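Local coordinates for protein nucleoporin NUP82 (Chaetomium thermophilum, PDB 5CWW) that probably serves as a structural component of the nuclear pore complex and docks transport factors, seen here as its N-terminal beta-propeller domain, at residues A8-N13 against E74-R79; L221-D226 against D231-V236; D384-L389 against S434-I439. All coordinates share one frame; numbering follows the deposited sequence. Where two conformers were deposited one is given.

Contact 1 of 3, residues A8-N13 against E74-R79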
loop_
_atom_site.group_PDB
_atom_site.type_symbol
_atom_site.label_atom_id
_atom_site.label_comp_id
_atom_site.label_asym_id
_atom_site.label_seq_id
_atom_site.Cartn_x
_atom_site.Cartn_y
_atom_site.Cartn_z
ATOM N N ALA B 8 14.714 15.482 24.687
ATOM C CA ALA B 8 13.356 15.470 25.218
ATOM C C ALA B 8 13.320 16.266 26.520
ATOM O O ALA B 8 14.353 16.444 27.162
ATOM C CB ALA B 8 12.880 14.041 25.440
ATOM N N PRO B 9 12.133 16.756 26.915
ATOM C CA PRO B 9 12.051 17.520 28.165
ATOM C C PRO B 9 12.328 16.654 29.390
ATOM O O PRO B 9 12.352 15.428 29.282
ATOM C CB PRO B 9 10.608 18.037 28.168
ATOM C CG PRO B 9 9.861 17.093 27.298
ATOM C CD PRO B 9 10.828 16.666 26.237
ATOM N N ALA B 10 12.531 17.291 30.537
ATOM C CA ALA B 10 12.913 16.587 31.756
ATOM C C ALA B 10 11.855 15.582 32.204
ATOM O O ALA B 10 12.182 14.567 32.817
ATOM C CB ALA B 10 13.186 17.585 32.869
ATOM N N TRP B 11 10.591 15.864 31.900
ATOM C CA TRP B 11 9.494 15.015 32.360
ATOM C C TRP B 11 9.303 13.790 31.462
ATOM O O TRP B 11 8.337 13.043 31.622
ATOM C CB TRP B 11 8.189 15.818 32.457
ATOM C CG TRP B 11 7.804 16.561 31.215
ATOM C CD1 TRP B 11 8.193 17.819 30.861
ATOM C CD2 TRP B 11 6.936 16.102 30.171
ATOM N NE1 TRP B 11 7.630 18.169 29.658
ATOM C CE2 TRP B 11 6.853 17.132 29.213
ATOM C CE3 TRP B 11 6.226 14.917 29.951
ATOM C CZ2 TRP B 11 6.091 17.014 28.053
ATOM C CZ3 TRP B 11 5.468 14.802 28.798
ATOM C CH2 TRP B 11 5.407 15.844 27.865
ATOM N N LEU B 12 10.228 13.589 30.526
ATOM C CA LEU B 12 10.256 12.379 29.707
ATOM C C LEU B 12 11.606 11.675 29.831
ATOM O O LEU B 12 11.825 10.633 29.213
ATOM C CB LEU B 12 9.965 12.705 28.238
ATOM C CG LEU B 12 8.523 13.071 27.876
ATOM C CD1 LEU B 12 8.424 13.427 26.400
ATOM C CD2 LEU B 12 7.557 11.943 28.211
ATOM N N ASN B 13 12.502 12.247 30.633
ATOM C CA ASN B 13 13.805 11.642 30.889
ATOM C C ASN B 13 13.894 11.104 32.310
ATOM O O ASN B 13 13.263 11.631 33.224
ATOM C CB ASN B 13 14.926 12.657 30.652
ATOM C CG ASN B 13 14.964 13.163 29.222
ATOM O OD1 ASN B 13 15.070 14.365 28.982
ATOM N ND2 ASN B 13 14.882 12.246 28.263
ATOM N N GLU B 74 2.455 16.812 34.351
ATOM C CA GLU B 74 2.002 17.384 35.613
ATOM C C GLU B 74 2.628 16.680 36.815
ATOM O O GLU B 74 2.939 17.316 37.821
ATOM C CB GLU B 74 0.475 17.317 35.703
ATOM C CG GLU B 74 -0.105 17.906 36.985
ATOM C CD GLU B 74 -1.622 17.846 37.022
ATOM O OE1 GLU B 74 -2.237 17.578 35.969
ATOM O OE2 GLU B 74 -2.200 18.064 38.106
ATOM N N SER B 75 2.804 15.367 36.710
ATOM C CA SER B 75 3.384 14.585 37.798
ATOM C C SER B 75 4.815 15.020 38.095
ATOM O O SER B 75 5.251 15.002 39.246
ATOM C CB SER B 75 3.352 13.095 37.459
ATOM O OG SER B 75 2.023 12.644 37.271
ATOM N N TRP B 76 5.539 15.415 37.052
ATOM C CA TRP B 76 6.919 15.860 37.203
ATOM C C TRP B 76 6.996 17.337 37.584
ATOM O O TRP B 76 8.025 17.807 38.068
ATOM C CB TRP B 76 7.704 15.610 35.912
ATOM C CG TRP B 76 9.172 15.877 36.056
ATOM C CD1 TRP B 76 9.864 16.941 35.554
ATOM C CD2 TRP B 76 10.128 15.075 36.760
ATOM N NE1 TRP B 76 11.191 16.848 35.896
ATOM C CE2 TRP B 76 11.380 15.712 36.637
ATOM C CE3 TRP B 76 10.048 13.879 37.481
ATOM C CZ2 TRP B 76 12.541 15.193 37.206
ATOM C CZ3 TRP B 76 11.204 13.366 38.045
ATOM C CH2 TRP B 76 12.433 14.022 37.904
ATOM N N GLU B 77 5.910 18.066 37.353
ATOM C CA GLU B 77 5.846 19.478 37.709
ATOM C C GLU B 77 5.364 19.661 39.146
ATOM O O GLU B 77 5.747 20.617 39.820
ATOM C CB GLU B 77 4.937 20.234 36.739
ATOM C CG GLU B 77 5.553 20.426 35.361
ATOM C CD GLU B 77 4.681 21.250 34.435
ATOM O OE1 GLU B 77 3.441 21.194 34.572
ATOM O OE2 GLU B 77 5.241 21.958 33.571
ATOM N N SER B 78 4.525 18.734 39.604
ATOM C CA SER B 78 3.959 18.793 40.949
ATOM C C SER B 78 4.515 17.675 41.830
ATOM O O SER B 78 3.818 17.144 42.695
ATOM C CB SER B 78 2.432 18.708 40.886
ATOM O OG SER B 78 2.008 17.475 40.335
ATOM N N ARG B 79 5.778 17.324 41.600
ATOM C CA ARG B 79 6.465 16.327 42.416
ATOM C C ARG B 79 6.961 16.948 43.721
ATOM O O ARG B 79 7.336 18.119 43.747
ATOM C CB ARG B 79 7.641 15.720 41.650
ATOM C CG ARG B 79 8.630 16.748 41.126
ATOM C CD ARG B 79 9.969 16.123 40.780
ATOM N NE ARG B 79 10.832 17.062 40.067
ATOM C CZ ARG B 79 12.159 16.979 40.014
ATOM N NH1 ARG B 79 12.797 15.995 40.633
ATOM N NH2 ARG B 79 12.850 17.884 39.337
#

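Contact 2 of 3, residues L221-D226 against D231-V236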
loop_
_atom_site.group_PDB
_atom_site.type_symbol
_atom_site.label_atom_id
_atom_site.label_comp_id
_atom_site.label_asym_id
_atom_site.label_seq_id
_atom_site.Cartn_x
_atom_site.Cartn_y
_atom_site.Cartn_z
ATOM N N LEU B 221 -3.851 -9.041 -6.275
ATOM C CA LEU B 221 -3.464 -8.079 -7.306
ATOM C C LEU B 221 -2.693 -8.728 -8.456
ATOM O O LEU B 221 -2.724 -8.233 -9.583
ATOM C CB LEU B 221 -2.630 -6.953 -6.692
ATOM C CG LEU B 221 -3.306 -6.171 -5.561
ATOM C CD1 LEU B 221 -2.405 -5.049 -5.068
ATOM C CD2 LEU B 221 -4.651 -5.617 -5.992
ATOM N N LYS B 222 -2.008 -9.832 -8.173
ATOM C CA LYS B 222 -1.220 -10.520 -9.190
ATOM C C LYS B 222 -2.126 -11.181 -10.230
ATOM O O LYS B 222 -1.770 -11.264 -11.405
ATOM C CB LYS B 222 -0.300 -11.554 -8.543
ATOM C CG LYS B 222 0.652 -10.960 -7.511
ATOM C CD LYS B 222 1.661 -11.985 -7.008
ATOM C CE LYS B 222 0.978 -13.200 -6.384
ATOM N NZ LYS B 222 0.038 -12.810 -5.292
ATOM N N LYS B 223 -3.291 -11.651 -9.795
ATOM C CA LYS B 223 -4.288 -12.183 -10.716
ATOM C C LYS B 223 -4.953 -11.034 -11.465
ATOM O O LYS B 223 -5.104 -11.074 -12.686
ATOM C CB LYS B 223 -5.349 -13.004 -9.976
ATOM C CG LYS B 223 -4.814 -14.193 -9.186
ATOM C CD LYS B 223 -5.960 -15.062 -8.674
ATOM C CE LYS B 223 -5.470 -16.236 -7.833
ATOM N NZ LYS B 223 -5.141 -15.844 -6.431
ATOM N N LEU B 224 -5.340 -10.007 -10.714
ATOM C CA LEU B 224 -6.037 -8.852 -11.266
ATOM C C LEU B 224 -5.224 -8.118 -12.331
ATOM O O LEU B 224 -5.777 -7.659 -13.332
ATOM C CB LEU B 224 -6.395 -7.886 -10.136
ATOM C CG LEU B 224 -7.129 -6.599 -10.512
ATOM C CD1 LEU B 224 -8.466 -6.902 -11.158
ATOM C CD2 LEU B 224 -7.313 -5.739 -9.275
ATOM N N ALA B 225 -3.914 -8.027 -12.122
ATOM C CA ALA B 225 -3.044 -7.280 -13.030
ATOM C C ALA B 225 -3.075 -7.854 -14.442
ATOM O O ALA B 225 -2.950 -7.118 -15.421
ATOM C CB ALA B 225 -1.614 -7.269 -12.501
ATOM N N ASP B 226 -3.256 -9.165 -14.541
ATOM C CA ASP B 226 -3.156 -9.864 -15.819
ATOM C C ASP B 226 -4.522 -10.284 -16.355
ATOM O O ASP B 226 -4.615 -10.940 -17.390
ATOM C CB ASP B 226 -2.250 -11.086 -15.671
ATOM C CG ASP B 226 -0.868 -10.723 -15.166
ATOM O OD1 ASP B 226 -0.293 -9.733 -15.668
ATOM O OD2 ASP B 226 -0.360 -11.420 -14.262
ATOM N N ASP B 231 -15.169 -10.050 -14.357
ATOM C CA ASP B 231 -15.809 -11.157 -13.646
ATOM C C ASP B 231 -14.880 -12.357 -13.470
ATOM O O ASP B 231 -15.301 -13.404 -12.981
ATOM C CB ASP B 231 -17.088 -11.591 -14.371
ATOM C CG ASP B 231 -16.853 -11.931 -15.828
ATOM O OD1 ASP B 231 -15.710 -12.272 -16.195
ATOM O OD2 ASP B 231 -17.822 -11.862 -16.614
ATOM N N GLN B 232 -13.621 -12.207 -13.869
ATOM C CA GLN B 232 -12.637 -13.258 -13.648
ATOM C C GLN B 232 -12.346 -13.380 -12.159
ATOM O O GLN B 232 -12.752 -12.532 -11.363
ATOM C CB GLN B 232 -11.348 -12.977 -14.422
ATOM C CG GLN B 232 -11.502 -13.073 -15.934
ATOM C CD GLN B 232 -10.187 -12.895 -16.669
ATOM O OE1 GLN B 232 -10.056 -12.020 -17.523
ATOM N NE2 GLN B 232 -9.207 -13.730 -16.341
ATOM N N ASP B 233 -11.643 -14.442 -11.785
ATOM C CA ASP B 233 -11.373 -14.725 -10.383
ATOM C C ASP B 233 -10.202 -13.895 -9.862
ATOM O O ASP B 233 -9.083 -14.001 -10.367
ATOM C CB ASP B 233 -11.093 -16.216 -10.195
ATOM C CG ASP B 233 -10.390 -16.516 -8.891
ATOM O OD1 ASP B 233 -10.991 -16.273 -7.821
ATOM O OD2 ASP B 233 -9.240 -17.002 -8.938
ATOM N N PHE B 234 -10.471 -13.072 -8.852
ATOM C CA PHE B 234 -9.442 -12.251 -8.219
ATOM C C PHE B 234 -9.287 -12.611 -6.750
ATOM O O PHE B 234 -8.528 -11.968 -6.023
ATOM C CB PHE B 234 -9.782 -10.765 -8.349
ATOM C CG PHE B 234 -10.205 -10.361 -9.727
ATOM C CD1 PHE B 234 -9.382 -10.598 -10.815
ATOM C CD2 PHE B 234 -11.426 -9.748 -9.936
ATOM C CE1 PHE B 234 -9.771 -10.229 -12.086
ATOM C CE2 PHE B 234 -11.822 -9.375 -11.206
ATOM C CZ PHE B 234 -10.993 -9.616 -12.283
ATOM N N GLY B 235 -10.007 -13.643 -6.321
ATOM C CA GLY B 235 -10.047 -14.029 -4.923
ATOM C C GLY B 235 -8.832 -14.824 -4.494
ATOM O O GLY B 235 -7.888 -15.014 -5.264
ATOM N N VAL B 236 -8.862 -15.289 -3.250
ATOM C CA VAL B 236 -7.770 -16.064 -2.682
ATOM C C VAL B 236 -8.307 -17.378 -2.131
ATOM O O VAL B 236 -9.384 -17.422 -1.534
ATOM C CB VAL B 236 -7.048 -15.293 -1.560
ATOM C CG1 VAL B 236 -5.880 -16.104 -1.016
ATOM C CG2 VAL B 236 -6.559 -13.946 -2.071
#

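Contact 3 of 3, residues D384-L389 against S434-I439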
loop_
_atom_site.group_PDB
_atom_site.type_symbol
_atom_site.label_atom_id
_atom_site.label_comp_id
_atom_site.label_asym_id
_atom_site.label_seq_id
_atom_site.Cartn_x
_atom_site.Cartn_y
_atom_site.Cartn_z
ATOM N N ASP B 384 19.913 2.198 -7.898
ATOM C CA ASP B 384 19.041 1.133 -7.413
ATOM C C ASP B 384 18.301 1.554 -6.144
ATOM O O ASP B 384 17.104 1.307 -6.011
ATOM C CB ASP B 384 19.843 -0.148 -7.153
ATOM C CG ASP B 384 20.323 -0.812 -8.437
ATOM O OD1 ASP B 384 19.742 -0.547 -9.510
ATOM O OD2 ASP B 384 21.283 -1.610 -8.370
ATOM N N ASP B 385 19.010 2.195 -5.218
ATOM C CA ASP B 385 18.404 2.596 -3.950
ATOM C C ASP B 385 17.518 3.835 -4.107
ATOM O O ASP B 385 16.882 4.270 -3.148
ATOM C CB ASP B 385 19.484 2.851 -2.889
ATOM C CG ASP B 385 20.530 3.859 -3.335
ATOM O OD1 ASP B 385 20.265 4.635 -4.278
ATOM O OD2 ASP B 385 21.623 3.881 -2.729
ATOM N N GLU B 386 17.484 4.393 -5.315
ATOM C CA GLU B 386 16.612 5.524 -5.622
ATOM C C GLU B 386 15.324 5.041 -6.286
ATOM O O GLU B 386 14.252 5.601 -6.060
ATOM C CB GLU B 386 17.330 6.531 -6.527
ATOM C CG GLU B 386 18.449 7.296 -5.830
ATOM C CD GLU B 386 19.271 8.148 -6.782
ATOM O OE1 GLU B 386 19.314 7.832 -7.988
ATOM O OE2 GLU B 386 19.880 9.135 -6.318
ATOM N N VAL B 387 15.434 3.997 -7.100
ATOM C CA VAL B 387 14.269 3.426 -7.766
ATOM C C VAL B 387 13.449 2.629 -6.757
ATOM O O VAL B 387 12.221 2.709 -6.736
ATOM C CB VAL B 387 14.678 2.513 -8.947
ATOM C CG1 VAL B 387 13.462 1.814 -9.550
ATOM C CG2 VAL B 387 15.399 3.321 -10.013
ATOM N N GLU B 388 14.148 1.864 -5.924
ATOM C CA GLU B 388 13.525 1.016 -4.915
ATOM C C GLU B 388 12.739 1.834 -3.890
ATOM O O GLU B 388 13.298 2.710 -3.229
ATOM C CB GLU B 388 14.597 0.182 -4.209
ATOM C CG GLU B 388 14.079 -0.721 -3.099
ATOM C CD GLU B 388 15.168 -1.594 -2.508
ATOM O OE1 GLU B 388 16.200 -1.043 -2.066
ATOM O OE2 GLU B 388 14.996 -2.832 -2.498
ATOM N N LEU B 389 11.446 1.541 -3.761
ATOM C CA LEU B 389 10.566 2.302 -2.874
ATOM C C LEU B 389 10.383 1.608 -1.531
ATOM O O LEU B 389 10.419 0.378 -1.441
ATOM C CB LEU B 389 9.199 2.525 -3.525
ATOM C CG LEU B 389 9.159 3.474 -4.727
ATOM C CD1 LEU B 389 7.756 3.524 -5.300
ATOM C CD2 LEU B 389 9.620 4.872 -4.341
ATOM N N SER B 434 17.031 5.010 -0.342
ATOM C CA SER B 434 18.105 5.975 -0.140
ATOM C C SER B 434 17.651 7.170 0.689
ATOM O O SER B 434 18.471 7.977 1.122
ATOM C CB SER B 434 18.638 6.466 -1.485
ATOM O OG SER B 434 17.669 7.258 -2.148
ATOM N N GLY B 435 16.343 7.284 0.900
ATOM C CA GLY B 435 15.778 8.432 1.583
ATOM C C GLY B 435 15.355 9.508 0.602
ATOM O O GLY B 435 14.886 10.573 1.002
ATOM N N GLN B 436 15.532 9.234 -0.686
ATOM C CA GLN B 436 15.065 10.135 -1.731
ATOM C C GLN B 436 13.551 10.276 -1.660
ATOM O O GLN B 436 12.835 9.286 -1.502
ATOM C CB GLN B 436 15.481 9.625 -3.116
ATOM C CG GLN B 436 14.974 10.472 -4.286
ATOM C CD GLN B 436 14.971 9.713 -5.601
ATOM O OE1 GLN B 436 14.022 8.985 -5.914
ATOM N NE2 GLN B 436 16.031 9.881 -6.380
ATOM N N VAL B 437 13.078 11.512 -1.774
ATOM C CA VAL B 437 11.650 11.801 -1.811
ATOM C C VAL B 437 11.271 12.335 -3.182
ATOM O O VAL B 437 11.970 13.178 -3.746
ATOM C CB VAL B 437 11.243 12.827 -0.736
ATOM C CG1 VAL B 437 9.750 13.136 -0.820
ATOM C CG2 VAL B 437 11.598 12.311 0.650
ATOM N N LYS B 438 10.160 11.839 -3.711
ATOM C CA LYS B 438 9.663 12.268 -5.007
ATOM C C LYS B 438 8.228 12.756 -4.867
ATOM O O LYS B 438 7.367 12.036 -4.361
ATOM C CB LYS B 438 9.756 11.126 -6.017
ATOM C CG LYS B 438 9.564 11.557 -7.461
ATOM C CD LYS B 438 9.811 10.408 -8.429
ATOM C CE LYS B 438 11.287 10.032 -8.498
ATOM N NZ LYS B 438 11.510 8.792 -9.284
ATOM N N ILE B 439 7.989 13.991 -5.294
ATOM C CA ILE B 439 6.665 14.598 -5.221
ATOM C C ILE B 439 6.033 14.599 -6.604
ATOM O O ILE B 439 6.510 15.281 -7.513
ATOM C CB ILE B 439 6.725 16.042 -4.678
ATOM C CG1 ILE B 439 7.509 16.094 -3.362
ATOM C CG2 ILE B 439 5.317 16.609 -4.503
ATOM C CD1 ILE B 439 6.941 15.211 -2.263
HETATM O O HOH W 1 19.406 9.409 -3.062
#

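Contact 1 of 3, residues A8-N13 against E74-R79
Trp-11 and Trp-76 meet through their CB atoms, 3.5 Å apart, where a 3-10 turn of the N-terminal arm (10-12) packs on the end of helix 69-77 at the periphery of the beta-propeller. This is the tight part of the contact. The indole of Trp-76 leaves the helix with CG trans to the backbone N (chi1 -172°), which sets its face against the backbone of the 3-10 turn. Trp-11 CA then sits over the face of its five-membered ring as a CH-pi contact, 4.1 Å from the centroid and 28° off the normal. Ala-10 completes the cover: its O lies above the same face toward the rim, and its CB is 3.7 Å from Trp-76 NE1. The Trp-11 indole itself turns away from the helix, and one of its faces is covered, toward the rim, by Pro-9 CG and Leu-12 CG, residues whose side chains also rest on Ala-587 of strand 585-589.

The outer side is looser and exposed. Over the opposite face of the Trp-76 ring lies Arg-79, its NE 3.7 Å above the plane. An alanine in place of Trp-76 would probably leave Trp-11 CA and Ala-10 CB without their platform and Arg-79 without a surface to lie on, as well as removing the contacts with Ala-16 and Pro-17. In the last turn of the helix Glu-74 O accepts from Ser-78 twice, from its N at 2.8 Å and from its OG at 2.7 Å, the hydroxyl standing 42° out of the carbonyl plane.

Contact 2 of 3, residues L221-D226 against D231-V236
Leu-224 lays a methyl on the face of Phe-234, joining helix 221-225 of the beta-propeller to the irregular loop that follows it. The helix starts directly after strand 217-220, an outermost strand of a four-stranded antiparallel sheet, and the loop is tied back to the strand end by a backbone hydrogen bond between Phe-234 and Asp-220. Leu-224 CD1 is 3.8 Å from the ring centroid and 13° off its normal, a nearly vertical CH-pi contact, although the two side chains as a whole run obliquely to each other. The leucine CG lies trans to the backbone N (chi1 180°), and the second torsion then puts CD1 over the ring. On the opposite face Gln-232 O stands 3.2 Å above the plane, over the ring centre, so the phenyl is held between an aliphatic methyl and a backbone carbonyl. Val-366 and Ala-227 also touch the buried ring.

Beside this sandwich Lys-223 passes obliquely over Asp-233. Its CD lies 3.7 Å from Asp-233 O, while NZ stays 4.9 Å from Asp-233 OD2, so the two charges do not pair. In the conformer given, one of two deposited, the bend at the end of the chain lets NZ donate a hydrogen bond to Gly-235 O at 3.1 Å, nearly in line with the carbonyl; the ammonium also forms a salt bridge with Asp-220. Asp-233 closes an Asx turn within its own loop: its OD1 accepts from Gly-235 N at 3.2 Å, the donor approaching 62° out of the carboxylate plane.

Contact 3 of 3, residues D384-L389 against S434-I439
Asp-385 packs its carboxylate carbon CG 3.7 Å from Ser-434 CB, and its backbone O accepts the Ser-434 N-H at 2.9 Å, with an N-H...O angle of 147°. Ser-434 OG lies 3.2 Å from the same Asp-385 O, at best a weak bond.

Next along helix 384-387, Glu-386 has CG anti to its carbonyl carbon (chi1 -70°), and the chain extends from there across the Gln-436 side chain at about a right angle, CB and CG lying against the amide group; carboxylate and amide planes are 28° apart. The acid is held elsewhere: OE1 accepts from Gln-383 N, and OE2 forms a salt bridge with a basic side chain of another protein chain. A water 2.9 Å from Ser-434 OG also reaches Glu-386 OE2, weakly.

This short helix leads into strand 389-395, an outermost strand of one sheet of the beta-propeller, in which strand 427-432 separates it from strand 437-441. Glu-388 leaves the helix, its N bonded to Asp-384 O at 3.0 Å and its backbone also paired with Thr-433. Leu-389 then opens the strand, its side chain on Leu-430. Across from the helix, Ser-434 OG takes the Gln-436 N-H at 3.3 Å in an ST turn.

The three contacts follow one another along the chain without overlapping and are spread around the propeller. Contacts 1 and 2 lie on opposite sides of the chain's centre, their own centres 54 Å apart. Contact 3 is nearer to contact 2, at 29 Å between centres and about 13 Å between nearest atoms, than to contact 1, at 39 Å between centres. Burial differs as well: contact 1 is a surface contact, contact 2 partly buried, contact 3 buried. Contacts 2 and 3 both adjoin other protein chains of the assembly, through the salt bridges that Asp-226, Asp-384 and Glu-386 make to basic side chains there, whereas no other protein chain of the assembly touches contact 1.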